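MccB protein (Escherichia coli, PDB 6OM4) catalyses the ATP-dependent attachment of an adenylate, through a phosphoramidate bond, to the N-formylated precursor peptide of the antibiotic microcin C7. Local coordinates at residues Q110-A116 with S137-E141; C260-V264 with S334-G338; D2-Y8 with F76-S81; I208-S212 with V223-C227. One frame throughout, in Å; residues are numbered along the deposited sequence.

Contact 1 of 4, residues Q110-A116 with S137-E141; sequences QDKLKNA and SGIGE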
loop_
_atom_site.group_PDB
_atom_site.type_symbol
_atom_site.label_atom_id
_atom_site.label_comp_id
_atom_site.label_asym_id
_atom_site.label_seq_id
_atom_site.Cartn_x
_atom_site.Cartn_y
_atom_site.Cartn_z
ATOM N N GLN A 110 -5.703 -14.091 -1.017
ATOM C CA GLN A 110 -6.449 -13.728 -2.218
ATOM C C GLN A 110 -7.944 -13.687 -1.885
ATOM O O GLN A 110 -8.663 -12.818 -2.350
ATOM C CB GLN A 110 -6.150 -14.661 -3.394
ATOM C CG GLN A 110 -6.674 -14.166 -4.734
ATOM C CD GLN A 110 -6.023 -12.881 -5.195
ATOM O OE1 GLN A 110 -6.688 -11.924 -5.624
ATOM N NE2 GLN A 110 -4.714 -12.846 -5.084
ATOM N N ASP A 111 -8.394 -14.612 -1.027
ATOM C CA ASP A 111 -9.779 -14.707 -0.637
ATOM C C ASP A 111 -10.201 -13.452 0.142
ATOM O O ASP A 111 -11.292 -12.924 -0.044
ATOM C CB ASP A 111 -9.985 -15.968 0.207
ATOM C CG ASP A 111 -11.386 -16.179 0.724
ATOM O OD1 ASP A 111 -12.277 -16.473 -0.117
ATOM O OD2 ASP A 111 -11.568 -16.035 1.956
ATOM N N LYS A 112 -9.318 -12.928 0.991
ATOM C CA LYS A 112 -9.615 -11.712 1.716
ATOM C C LYS A 112 -9.721 -10.518 0.759
ATOM O O LYS A 112 -10.574 -9.670 0.936
ATOM C CB LYS A 112 -8.598 -11.460 2.822
ATOM C CG LYS A 112 -8.677 -12.451 3.956
ATOM C CD LYS A 112 -7.514 -12.455 4.866
ATOM C CE LYS A 112 -7.574 -13.634 5.824
ATOM N NZ LYS A 112 -6.733 -13.344 6.998
ATOM N N LEU A 113 -8.863 -10.480 -0.274
ATOM C CA LEU A 113 -8.930 -9.371 -1.226
ATOM C C LEU A 113 -10.237 -9.462 -2.011
ATOM O O LEU A 113 -10.895 -8.457 -2.193
ATOM C CB LEU A 113 -7.731 -9.393 -2.176
ATOM C CG LEU A 113 -6.363 -9.231 -1.504
ATOM C CD1 LEU A 113 -5.260 -9.456 -2.533
ATOM C CD2 LEU A 113 -6.164 -7.901 -0.807
ATOM N N LYS A 114 -10.577 -10.669 -2.459
ATOM C CA LYS A 114 -11.802 -10.894 -3.233
ATOM C C LYS A 114 -13.039 -10.419 -2.456
ATOM O O LYS A 114 -13.989 -9.951 -3.074
ATOM C CB LYS A 114 -11.926 -12.369 -3.605
ATOM C CG LYS A 114 -13.082 -12.659 -4.547
ATOM C CD LYS A 114 -13.227 -14.119 -4.923
ATOM C CE LYS A 114 -13.992 -14.312 -6.221
ATOM N NZ LYS A 114 -14.614 -15.659 -6.307
ATOM N N ASN A 115 -13.053 -10.601 -1.136
ATOM C CA ASN A 115 -14.247 -10.330 -0.306
ATOM C C ASN A 115 -14.303 -8.864 0.145
ATOM O O ASN A 115 -15.276 -8.445 0.774
ATOM C CB ASN A 115 -14.290 -11.238 0.928
ATOM C CG ASN A 115 -14.673 -12.669 0.605
ATOM O OD1 ASN A 115 -15.022 -12.987 -0.533
ATOM N ND2 ASN A 115 -14.589 -13.542 1.595
ATOM N N ALA A 116 -13.266 -8.078 -0.167
ATOM C CA ALA A 116 -13.111 -6.701 0.281
ATOM C C ALA A 116 -13.825 -5.701 -0.638
ATOM O O ALA A 116 -14.011 -5.933 -1.837
ATOM C CB ALA A 116 -11.653 -6.350 0.320
ATOM N N SER A 137 -4.846 -6.568 -8.540
ATOM C CA SER A 137 -4.534 -7.464 -7.427
ATOM C C SER A 137 -5.775 -8.220 -6.956
ATOM O O SER A 137 -5.674 -9.076 -6.089
ATOM C CB SER A 137 -3.826 -6.750 -6.295
ATOM O OG SER A 137 -2.478 -6.515 -6.688
ATOM N N GLY A 138 -6.948 -7.905 -7.517
ATOM C CA GLY A 138 -8.154 -8.712 -7.216
ATOM C C GLY A 138 -8.988 -8.249 -6.029
ATOM O O GLY A 138 -9.823 -9.040 -5.510
ATOM N N ILE A 139 -8.882 -6.978 -5.619
ATOM C CA ILE A 139 -9.867 -6.391 -4.712
ATOM C C ILE A 139 -11.253 -6.502 -5.389
ATOM O O ILE A 139 -11.467 -6.068 -6.537
ATOM C CB ILE A 139 -9.546 -4.923 -4.351
ATOM C CG1 ILE A 139 -8.321 -4.800 -3.444
ATOM C CG2 ILE A 139 -10.769 -4.261 -3.716
ATOM C CD1 ILE A 139 -8.607 -5.195 -2.009
ATOM N N GLY A 140 -12.214 -7.101 -4.681
ATOM C CA GLY A 140 -13.438 -7.586 -5.310
ATOM C C GLY A 140 -14.393 -6.469 -5.729
ATOM O O GLY A 140 -15.151 -6.651 -6.682
ATOM N N GLU A 141 -14.438 -5.380 -4.953
ATOM C CA GLU A 141 -15.374 -4.284 -5.167
ATOM C C GLU A 141 -14.695 -2.943 -4.942
ATOM O O GLU A 141 -14.179 -2.691 -3.883
ATOM C CB GLU A 141 -16.602 -4.380 -4.265
ATOM C CG GLU A 141 -17.743 -3.530 -4.781
ATOM C CD GLU A 141 -19.044 -3.607 -3.996
ATOM O OE1 GLU A 141 -19.186 -4.544 -3.154
ATOM O OE2 GLU A 141 -19.909 -2.730 -4.231
#
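Leu113 and Ile139 meet through their terminal methyl groups, CD2 of the leucine lying 3.8 Å from CD1 of the isoleucine, with the two side chains crossing at about a right angle. Ala116 adds its CB at 4.0 Å from the same Ile139 CD1, and Ile310 of helix 292-311 packs on all three residues, making this the tight side of the contact. Here the last part of helix 106-114 and the residues after it meet the turn that follows helix 125-136. That helix finishes in a Schellman motif in which Gly138 takes a positive phi of 90°.

Leu113 O accepts from two amides, Gly140 N at 3.1 Å and Ala116 N within its own segment, which reach it from opposite faces of the carbonyl plane. Ile139 CA supplies a C-H contact to this oxygen as well. Gly140, having no side chain, lets the backbones come close: its CA sits 3.3 Å from Lys114 O. A weak bond from Glu141 N to Ala116 O, 3.2 Å long, follows where the chains run on into strands 117-121 and 141-146.

The other side is looser and faces solvent. The CB of Lys114 points away from the turn and its chain is extended, with CG anti to N (chi1 -173°), leaving the residue to contribute mostly backbone. Helix and turn are thus joined by one ordinary and one weak main-chain bond plus C-H...O contacts, with hydrocarbon on the inner side, a chemistry that depends on close backbone approach.

Contact 2 of 4, residues C260-V264 with S334-G338; sequences CQKVV and SQNMG. With ZN (zinc ion), chain E.
Running almost antiparallel, 170° apart end to end, the irregular segment 260-264 and the end of strand 332-336 with the residues after it approach most closely at Gln261 and Met337, whose CA atoms are 5.5 Å apart. Beyond the strand the chain turns at Asn336, where OD1 accepts from Gly338 N at 2.8 Å in an Asx turn, consistent with Gly338 O being held facing Gln261. With its chain bent at chi2 (-74°), that glutamine lays CG against Asn336 O and gives an N-H from NE2 to Gly338 O, 2.9 Å away and nearly straight at 169°. The acceptor lies in the glutamine amide plane, whereas NE2 stands above the glycine carbonyl plane. Cys260 CB borders the same oxygen at 3.3 Å, while its SG binds zinc at 2.3 Å; Cys257, Cys343 and Cys346 complete the site.

At the other end, Val263 CG1 lies alongside the Gln335 side chain, and Val264 CG2 meets Met337 CE at 3.9 Å. Gln335 gives OE1 to Arg322 and NE2 to the backbone of the bound peptide, on which Val264 also packs. The contact joins the zinc-binding loop between strand 243-250 and helix 273-285 to outer strand 332-336, beside strand 321-326.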
loop_
_atom_site.group_PDB
_atom_site.type_symbol
_atom_site.label_atom_id
_atom_site.label_comp_id
_atom_site.label_asym_id
_atom_site.label_seq_id
_atom_site.Cartn_x
_atom_site.Cartn_y
_atom_site.Cartn_z
ATOM N N CYS A 260 -4.142 13.376 16.347
ATOM C CA CYS A 260 -3.611 12.929 17.640
ATOM C C CYS A 260 -2.353 13.717 18.003
ATOM O O CYS A 260 -2.236 14.227 19.129
ATOM C CB CYS A 260 -3.256 11.446 17.638
ATOM S SG CYS A 260 -4.654 10.351 17.994
ATOM N N GLN A 261 -1.402 13.768 17.064
ATOM C CA GLN A 261 -0.144 14.465 17.271
ATOM C C GLN A 261 -0.180 15.731 16.419
ATOM O O GLN A 261 -0.804 15.758 15.364
ATOM C CB GLN A 261 1.059 13.598 16.895
ATOM C CG GLN A 261 0.962 12.184 17.436
ATOM C CD GLN A 261 1.215 12.181 18.917
ATOM O OE1 GLN A 261 1.985 13.002 19.419
ATOM N NE2 GLN A 261 0.580 11.256 19.621
ATOM N N LYS A 262 0.510 16.762 16.880
ATOM C CA LYS A 262 0.297 18.089 16.335
ATOM C C LYS A 262 1.514 18.471 15.500
ATOM O O LYS A 262 2.242 19.400 15.841
ATOM C CB LYS A 262 -0.015 19.053 17.486
ATOM C CG LYS A 262 -1.146 18.540 18.360
ATOM C CD LYS A 262 -1.684 19.507 19.395
ATOM C CE LYS A 262 -2.804 18.888 20.213
ATOM N NZ LYS A 262 -3.765 18.145 19.359
ATOM N N VAL A 263 1.716 17.728 14.409
ATOM C CA VAL A 263 2.906 17.854 13.610
ATOM C C VAL A 263 2.594 18.677 12.352
ATOM O O VAL A 263 3.394 19.483 11.916
ATOM C CB VAL A 263 3.501 16.482 13.232
ATOM C CG1 VAL A 263 4.970 16.625 12.866
ATOM C CG2 VAL A 263 3.326 15.433 14.318
ATOM N N VAL A 264 1.425 18.467 11.765
ATOM C CA VAL A 264 1.079 19.151 10.511
ATOM C C VAL A 264 0.409 20.483 10.862
ATOM O O VAL A 264 -0.345 20.554 11.836
ATOM C CB VAL A 264 0.197 18.255 9.623
ATOM C CG1 VAL A 264 0.005 18.820 8.221
ATOM C CG2 VAL A 264 0.765 16.856 9.525
ATOM N N SER A 334 9.298 9.715 8.709
ATOM C CA SER A 334 7.956 9.430 9.249
ATOM C C SER A 334 7.608 10.506 10.281
ATOM O O SER A 334 8.433 10.802 11.153
ATOM C CB SER A 334 7.877 8.057 9.914
ATOM O OG SER A 334 8.342 7.054 9.032
ATOM N N GLN A 335 6.414 11.079 10.175
ATOM C CA GLN A 335 5.837 11.869 11.247
ATOM C C GLN A 335 5.036 10.910 12.132
ATOM O O GLN A 335 4.184 10.162 11.652
ATOM C CB GLN A 335 4.925 12.976 10.731
ATOM C CG GLN A 335 5.608 14.040 9.892
ATOM C CD GLN A 335 4.593 14.922 9.194
ATOM O OE1 GLN A 335 3.445 14.552 8.964
ATOM N NE2 GLN A 335 5.008 16.137 8.871
ATOM N N ASN A 336 5.275 10.982 13.433
ATOM C CA ASN A 336 4.613 10.133 14.379
ATOM C C ASN A 336 3.152 10.569 14.486
ATOM O O ASN A 336 2.877 11.705 14.840
ATOM C CB ASN A 336 5.386 10.232 15.689
ATOM C CG ASN A 336 4.834 9.371 16.801
ATOM O OD1 ASN A 336 3.752 8.806 16.691
ATOM N ND2 ASN A 336 5.578 9.286 17.891
ATOM N N MET A 337 2.218 9.667 14.165
ATOM C CA MET A 337 0.793 9.885 14.415
ATOM C C MET A 337 0.223 8.743 15.280
ATOM O O MET A 337 -0.856 8.205 15.012
ATOM C CB MET A 337 0.027 9.999 13.097
ATOM C CG MET A 337 0.388 11.257 12.293
ATOM S SD MET A 337 -0.775 11.586 10.976
ATOM C CE MET A 337 -0.395 13.308 10.670
ATOM N N GLY A 338 0.968 8.353 16.317
ATOM C CA GLY A 338 0.474 7.401 17.315
ATOM C C GLY A 338 -0.679 7.972 18.134
ATOM O O GLY A 338 -0.904 9.184 18.187
HETATM ZN ZN ZN E . -6.706 11.243 17.401
#

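Contact 3 of 4, residues D2-Y8 with F76-S81; sequences DYILGRY and FFIIPS. Unlike the reference sequence in segment 76-81: Ser81 (reference Gly).
Tyr8 reaches back across the antiparallel strand pairing to Phe76, and its side chain can be followed outward. From CB the ring departs with CG between the backbone N and carbonyl carbon (chi1 46°), folding it over its own segment, where Gly6 CA lies 3.8 Å above the ring plane, offset toward the rim. Farther out, CE1 and CZ both come to 3.4 Å from Phe76 O, which sits at the ring edge in its plane. At the tip, OH donates to that oxygen over 2.7 Å, nearly in line with the carbonyl bond, and also touches Ile79 CG2.

The strands themselves are tied by reciprocal bonds between Ile4 and Ile79, each 2.9 Å long, with Gly6 N to Phe77 O and Ser81 N to Asp2 O extending the ladder. On one face Ile4 CG2 packs against Ile79 CG1; on the other, Leu5 CD1 meets Ile78 CG2 at 3.8 Å. Phe69 from helix 62-74 turns edge-to-face with Tyr3 and also packs on Ile78. Phe76, just after that helix, has the positive phi of a Schellman motif, and strand 49-50 flanks the other side of 2-5. The result is a three-stranded antiparallel sheet of order 2-1-3, with 2-5 at its centre, in the N-terminal part of the protein.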
loop_
_atom_site.group_PDB
_atom_site.type_symbol
_atom_site.label_atom_id
_atom_site.label_comp_id
_atom_site.label_asym_id
_atom_site.label_seq_id
_atom_site.Cartn_x
_atom_site.Cartn_y
_atom_site.Cartn_z
ATOM N N ASP A 2 5.203 -32.024 3.937
ATOM C CA ASP A 2 5.998 -31.761 2.740
ATOM C C ASP A 2 6.269 -30.255 2.664
ATOM O O ASP A 2 5.365 -29.422 2.898
ATOM C CB ASP A 2 5.292 -32.191 1.444
ATOM C CG ASP A 2 5.268 -33.693 1.196
ATOM O OD1 ASP A 2 6.034 -34.419 1.847
ATOM O OD2 ASP A 2 4.465 -34.115 0.368
ATOM N N TYR A 3 7.519 -29.934 2.311
ATOM C CA TYR A 3 8.005 -28.593 2.082
ATOM C C TYR A 3 8.472 -28.457 0.633
ATOM O O TYR A 3 8.876 -29.464 0.002
ATOM C CB TYR A 3 9.160 -28.277 3.032
ATOM C CG TYR A 3 8.696 -28.095 4.451
ATOM C CD1 TYR A 3 8.172 -26.889 4.864
ATOM C CD2 TYR A 3 8.759 -29.147 5.340
ATOM C CE1 TYR A 3 7.769 -26.709 6.185
ATOM C CE2 TYR A 3 8.342 -28.989 6.642
ATOM C CZ TYR A 3 7.829 -27.777 7.053
ATOM O OH TYR A 3 7.441 -27.605 8.352
ATOM N N ILE A 4 8.483 -27.211 0.132
ATOM C CA ILE A 4 8.943 -26.905 -1.209
ATOM C C ILE A 4 9.750 -25.599 -1.175
ATOM O O ILE A 4 9.462 -24.706 -0.375
ATOM C CB ILE A 4 7.772 -26.828 -2.211
ATOM C CG1 ILE A 4 8.264 -26.762 -3.655
ATOM C CG2 ILE A 4 6.787 -25.710 -1.914
ATOM C CD1 ILE A 4 7.186 -27.142 -4.662
ATOM N N LEU A 5 10.772 -25.531 -2.030
ATOM C CA LEU A 5 11.561 -24.318 -2.204
ATOM C C LEU A 5 10.731 -23.303 -2.989
ATOM O O LEU A 5 10.213 -23.611 -4.052
ATOM C CB LEU A 5 12.874 -24.620 -2.924
ATOM C CG LEU A 5 13.919 -23.488 -2.933
ATOM C CD1 LEU A 5 14.500 -23.259 -1.557
ATOM C CD2 LEU A 5 15.048 -23.798 -3.874
ATOM N N GLY A 6 10.556 -22.101 -2.420
ATOM C CA GLY A 6 9.876 -21.029 -3.136
ATOM C C GLY A 6 10.611 -20.659 -4.425
ATOM O O GLY A 6 11.849 -20.739 -4.505
ATOM N N ARG A 7 9.857 -20.240 -5.450
ATOM C CA ARG A 7 10.434 -19.920 -6.748
ATOM C C ARG A 7 11.208 -18.597 -6.642
ATOM O O ARG A 7 11.999 -18.273 -7.524
ATOM C CB ARG A 7 9.359 -19.839 -7.834
ATOM C CG ARG A 7 8.609 -21.141 -8.084
ATOM C CD ARG A 7 9.383 -22.167 -8.872
ATOM N NE ARG A 7 9.852 -21.703 -10.182
ATOM C CZ ARG A 7 9.250 -21.901 -11.347
ATOM N NH1 ARG A 7 8.155 -22.639 -11.422
ATOM N NH2 ARG A 7 9.718 -21.299 -12.432
ATOM N N TYR A 8 11.027 -17.883 -5.527
ATOM C CA TYR A 8 11.595 -16.523 -5.302
ATOM C C TYR A 8 12.957 -16.617 -4.615
ATOM O O TYR A 8 13.566 -15.586 -4.268
ATOM C CB TYR A 8 10.624 -15.614 -4.535
ATOM C CG TYR A 8 10.015 -16.291 -3.345
ATOM C CD1 TYR A 8 10.694 -16.361 -2.150
ATOM C CD2 TYR A 8 8.822 -16.971 -3.469
ATOM C CE1 TYR A 8 10.196 -17.055 -1.070
ATOM C CE2 TYR A 8 8.287 -17.654 -2.394
ATOM C CZ TYR A 8 8.982 -17.711 -1.202
ATOM O OH TYR A 8 8.421 -18.395 -0.169
ATOM N N PHE A 76 11.359 -18.135 5.190
ATOM C CA PHE A 76 10.290 -18.521 4.224
ATOM C C PHE A 76 10.866 -18.849 2.842
ATOM O O PHE A 76 10.147 -18.793 1.824
ATOM C CB PHE A 76 9.164 -17.473 4.190
ATOM C CG PHE A 76 8.776 -17.042 5.575
ATOM C CD1 PHE A 76 8.268 -17.971 6.465
ATOM C CD2 PHE A 76 8.988 -15.758 5.991
ATOM C CE1 PHE A 76 7.967 -17.601 7.762
ATOM C CE2 PHE A 76 8.630 -15.371 7.272
ATOM C CZ PHE A 76 8.158 -16.309 8.162
ATOM N N PHE A 77 12.117 -19.348 2.800
ATOM C CA PHE A 77 12.716 -19.827 1.557
ATOM C C PHE A 77 12.173 -21.213 1.198
ATOM O O PHE A 77 12.012 -21.553 0.020
ATOM C CB PHE A 77 14.230 -19.825 1.670
ATOM C CG PHE A 77 14.865 -18.471 1.877
ATOM C CD1 PHE A 77 14.256 -17.303 1.454
ATOM C CD2 PHE A 77 16.136 -18.398 2.413
ATOM C CE1 PHE A 77 14.893 -16.080 1.597
ATOM C CE2 PHE A 77 16.771 -17.173 2.559
ATOM C CZ PHE A 77 16.155 -16.018 2.144
ATOM N N ILE A 78 11.916 -22.013 2.227
ATOM C CA ILE A 78 11.098 -23.216 2.043
ATOM C C ILE A 78 9.766 -22.976 2.753
ATOM O O ILE A 78 9.723 -22.348 3.836
ATOM C CB ILE A 78 11.801 -24.518 2.489
ATOM C CG1 ILE A 78 12.156 -24.526 3.962
ATOM C CG2 ILE A 78 13.020 -24.835 1.615
ATOM C CD1 ILE A 78 12.620 -25.878 4.433
ATOM N N ILE A 79 8.683 -23.425 2.102
ATOM C CA ILE A 79 7.339 -23.187 2.576
ATOM C C ILE A 79 6.570 -24.492 2.518
ATOM O O ILE A 79 6.966 -25.428 1.813
ATOM C CB ILE A 79 6.618 -22.102 1.755
ATOM C CG1 ILE A 79 6.526 -22.506 0.287
ATOM C CG2 ILE A 79 7.298 -20.751 1.979
ATOM C CD1 ILE A 79 5.786 -21.523 -0.569
ATOM N N PRO A 80 5.457 -24.605 3.265
ATOM C CA PRO A 80 4.606 -25.777 3.135
ATOM C C PRO A 80 4.206 -25.982 1.671
ATOM O O PRO A 80 3.793 -25.042 1.017
ATOM C CB PRO A 80 3.403 -25.444 4.013
ATOM C CG PRO A 80 3.985 -24.547 5.042
ATOM C CD PRO A 80 4.961 -23.678 4.274
ATOM N N SER A 81 4.262 -27.229 1.221
ATOM C CA SER A 81 3.859 -27.600 -0.113
ATOM C C SER A 81 2.393 -27.196 -0.354
ATOM O O SER A 81 2.026 -26.787 -1.485
ATOM C CB SER A 81 4.038 -29.077 -0.332
ATOM O OG SER A 81 3.527 -29.447 -1.587
#

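Contact 4 of 4, residues I208-S212 with V223-C227; sequences IWVVS and VNKYC. With ND7 (5'-O-[(S)-amino(hydroxy)phosphoryl]adenosine), chain M.
Trp209 meets Cys227 obliquely with its six-membered ring, the sulfur standing 4.0 Å from the ring centroid and 30° off its normal. This sulfur-aromatic contact is closest at CE3, where SG comes to 3.6 Å. The rim of the indole meets Tyr226 and Val223. Trp209 CH2 lies 3.5 Å from Tyr226 CE1, and the two rings, their planes only 15° apart, meet rim to rim with neither over the face of the other; their centroids are 5.6 Å apart. Val223 CG1 reaches the indole edge near its plane, 4.2 Å from CE3.

Strand 208-211 and helix 219-230 belong to one beta-alpha-beta unit, completed by strand 234-240, in the Rossmann-like ThiF fold. The short segments are nearly antiparallel, at 174°, with axes 11.6 Å apart, and side chains from both elements fill the gap, Trp209 the largest of them. Val211 also points toward the helix, its CG2 meeting Val223 CG1 at 3.7 Å as the two valines slide past each other. Tyr234 of the next strand packs on Trp209, Val211 and Cys227.

Although the interface is apolar, the indole nitrogen is satisfied: Trp209 NE1 donates to Pro204 O, which would help fix the ring's rotation. At the strand's C-terminal end, Ser212 belongs to the nucleotide pocket, its O 3.5 Å from O4' of the bound adenosine phosphoramidate, while its OG bonds to Leu121 O and Gly122 O.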
loop_
_atom_site.group_PDB
_atom_site.type_symbol
_atom_site.label_atom_id
_atom_site.label_comp_id
_atom_site.label_asym_id
_atom_site.label_seq_id
_atom_site.Cartn_x
_atom_site.Cartn_y
_atom_site.Cartn_z
ATOM N N ILE A 208 -12.034 -0.175 3.752
ATOM C CA ILE A 208 -11.145 0.981 3.891
ATOM C C ILE A 208 -11.516 2.019 2.823
ATOM O O ILE A 208 -11.969 1.665 1.700
ATOM C CB ILE A 208 -9.663 0.553 3.817
ATOM C CG1 ILE A 208 -8.759 1.732 4.169
ATOM C CG2 ILE A 208 -9.333 -0.084 2.462
ATOM C CD1 ILE A 208 -7.331 1.345 4.520
ATOM N N TRP A 209 -11.384 3.292 3.197
ATOM C CA TRP A 209 -11.400 4.383 2.272
ATOM C C TRP A 209 -9.970 4.769 1.894
ATOM O O TRP A 209 -9.126 5.057 2.774
ATOM C CB TRP A 209 -12.065 5.609 2.901
ATOM C CG TRP A 209 -13.539 5.490 3.147
ATOM C CD1 TRP A 209 -14.369 4.427 2.977
ATOM C CD2 TRP A 209 -14.347 6.570 3.635
ATOM N NE1 TRP A 209 -15.662 4.787 3.306
ATOM C CE2 TRP A 209 -15.661 6.082 3.761
ATOM C CE3 TRP A 209 -14.062 7.897 3.976
ATOM C CZ2 TRP A 209 -16.706 6.916 4.184
ATOM C CZ3 TRP A 209 -15.089 8.713 4.396
ATOM C CH2 TRP A 209 -16.374 8.206 4.554
ATOM N N VAL A 210 -9.771 4.953 0.587
ATOM C CA VAL A 210 -8.606 5.582 0.090
ATOM C C VAL A 210 -8.955 7.054 -0.101
ATOM O O VAL A 210 -9.759 7.384 -0.961
ATOM C CB VAL A 210 -8.127 4.956 -1.231
ATOM C CG1 VAL A 210 -6.978 5.771 -1.822
ATOM C CG2 VAL A 210 -7.746 3.479 -1.049
ATOM N N VAL A 211 -8.292 7.917 0.656
ATOM C CA VAL A 211 -8.604 9.328 0.665
ATOM C C VAL A 211 -7.581 10.034 -0.224
ATOM O O VAL A 211 -6.450 10.330 0.204
ATOM C CB VAL A 211 -8.655 9.909 2.090
ATOM C CG1 VAL A 211 -9.055 11.363 2.058
ATOM C CG2 VAL A 211 -9.587 9.097 2.970
ATOM N N SER A 212 -8.008 10.244 -1.473
ATOM C CA SER A 212 -7.163 10.730 -2.573
ATOM C C SER A 212 -7.813 11.967 -3.214
ATOM O O SER A 212 -7.743 12.152 -4.443
ATOM C CB SER A 212 -6.873 9.625 -3.595
ATOM O OG SER A 212 -8.003 8.785 -3.932
ATOM N N VAL A 223 -12.662 14.292 6.896
ATOM C CA VAL A 223 -12.671 12.824 6.676
ATOM C C VAL A 223 -12.266 12.107 7.970
ATOM O O VAL A 223 -12.854 11.155 8.381
ATOM C CB VAL A 223 -11.753 12.454 5.494
ATOM C CG1 VAL A 223 -11.601 10.947 5.404
ATOM C CG2 VAL A 223 -12.262 13.026 4.181
ATOM N N ASN A 224 -11.213 12.604 8.591
ATOM C CA ASN A 224 -10.672 12.051 9.788
ATOM C C ASN A 224 -11.775 12.004 10.856
ATOM O O ASN A 224 -12.028 10.956 11.448
ATOM C CB ASN A 224 -9.459 12.855 10.231
ATOM C CG ASN A 224 -8.872 12.358 11.537
ATOM O OD1 ASN A 224 -9.034 12.974 12.608
ATOM N ND2 ASN A 224 -8.255 11.212 11.461
ATOM N N LYS A 225 -12.424 13.151 11.108
ATOM C CA LYS A 225 -13.455 13.233 12.164
ATOM C C LYS A 225 -14.602 12.271 11.846
ATOM O O LYS A 225 -15.019 11.487 12.733
ATOM C CB LYS A 225 -13.917 14.686 12.352
ATOM C CG LYS A 225 -15.242 14.860 13.094
ATOM C CD LYS A 225 -15.555 16.297 13.507
ATOM C CE LYS A 225 -14.606 16.824 14.576
ATOM N NZ LYS A 225 -15.175 17.973 15.341
ATOM N N TYR A 226 -15.071 12.281 10.589
ATOM C CA TYR A 226 -16.155 11.432 10.154
ATOM C C TYR A 226 -15.800 9.966 10.364
ATOM O O TYR A 226 -16.641 9.200 10.857
ATOM C CB TYR A 226 -16.538 11.655 8.691
ATOM C CG TYR A 226 -17.668 10.781 8.212
ATOM C CD1 TYR A 226 -17.435 9.523 7.711
ATOM C CD2 TYR A 226 -18.988 11.185 8.334
ATOM C CE1 TYR A 226 -18.461 8.693 7.301
ATOM C CE2 TYR A 226 -20.029 10.381 7.897
ATOM C CZ TYR A 226 -19.774 9.106 7.443
ATOM O OH TYR A 226 -20.810 8.325 6.998
ATOM N N CYS A 227 -14.556 9.573 10.003
ATOM C CA CYS A 227 -14.154 8.154 10.044
ATOM C C CYS A 227 -13.973 7.681 11.487
ATOM O O CYS A 227 -14.329 6.556 11.802
ATOM C CB CYS A 227 -12.883 7.893 9.239
ATOM S SG CYS A 227 -13.259 7.838 7.465
HETATM O O1A ND7 M . -5.709 16.845 -8.212
HETATM P PA ND7 M . -5.375 15.390 -8.052
HETATM O O2A ND7 M . -4.534 14.732 -9.137
HETATM N N3A ND7 M . -4.544 15.320 -6.573
HETATM O "O5'" ND7 M . -6.654 14.465 -7.897
HETATM C "C5'" ND7 M . -7.620 14.877 -6.882
HETATM C "C4'" ND7 M . -8.965 14.247 -7.327
HETATM C "C3'" ND7 M . -9.512 15.054 -8.552
HETATM O "O3'" ND7 M . -9.894 14.242 -9.594
HETATM C "C2'" ND7 M . -10.634 15.936 -7.857
HETATM O "O2'" ND7 M . -11.776 16.132 -8.777
HETATM C "C1'" ND7 M . -11.053 15.212 -6.810
HETATM O "O4'" ND7 M . -9.767 14.359 -6.315
HETATM N N9 ND7 M . -11.486 15.928 -5.644
HETATM C C4 ND7 M . -12.654 15.728 -4.973
HETATM C C5 ND7 M . -12.671 16.581 -3.928
HETATM N N7 ND7 M . -11.520 17.293 -3.941
HETATM C C8 ND7 M . -10.813 16.874 -4.972
HETATM N N3 ND7 M . -13.683 14.885 -5.206
HETATM C C2 ND7 M . -14.698 14.889 -4.395
HETATM N N1 ND7 M . -14.751 15.736 -3.361
HETATM C C6 ND7 M . -13.774 16.563 -3.101
HETATM N N6 ND7 M . -13.858 17.472 -1.972
#

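Contact 4 is the buried member of the set and relies on aromatic, sulfur and aliphatic packing between a strand and its crossover helix. Contacts 1, 2 and 3 are partly buried and add polar links: main chain to main chain in contacts 1 and 3, and a side-chain amide to a carbonyl beside the zinc site in contact 2. Contacts 2 and 4 both reach the eight-stranded mixed sheet, with centres about 17 Å apart; contact 1, at the start of strands 117-121 and 141-146 of that same sheet, has its centre about 20 Å from that of contact 4. Contact 3 belongs to a separate three-stranded sheet, its centre about 40 Å from that of contact 2.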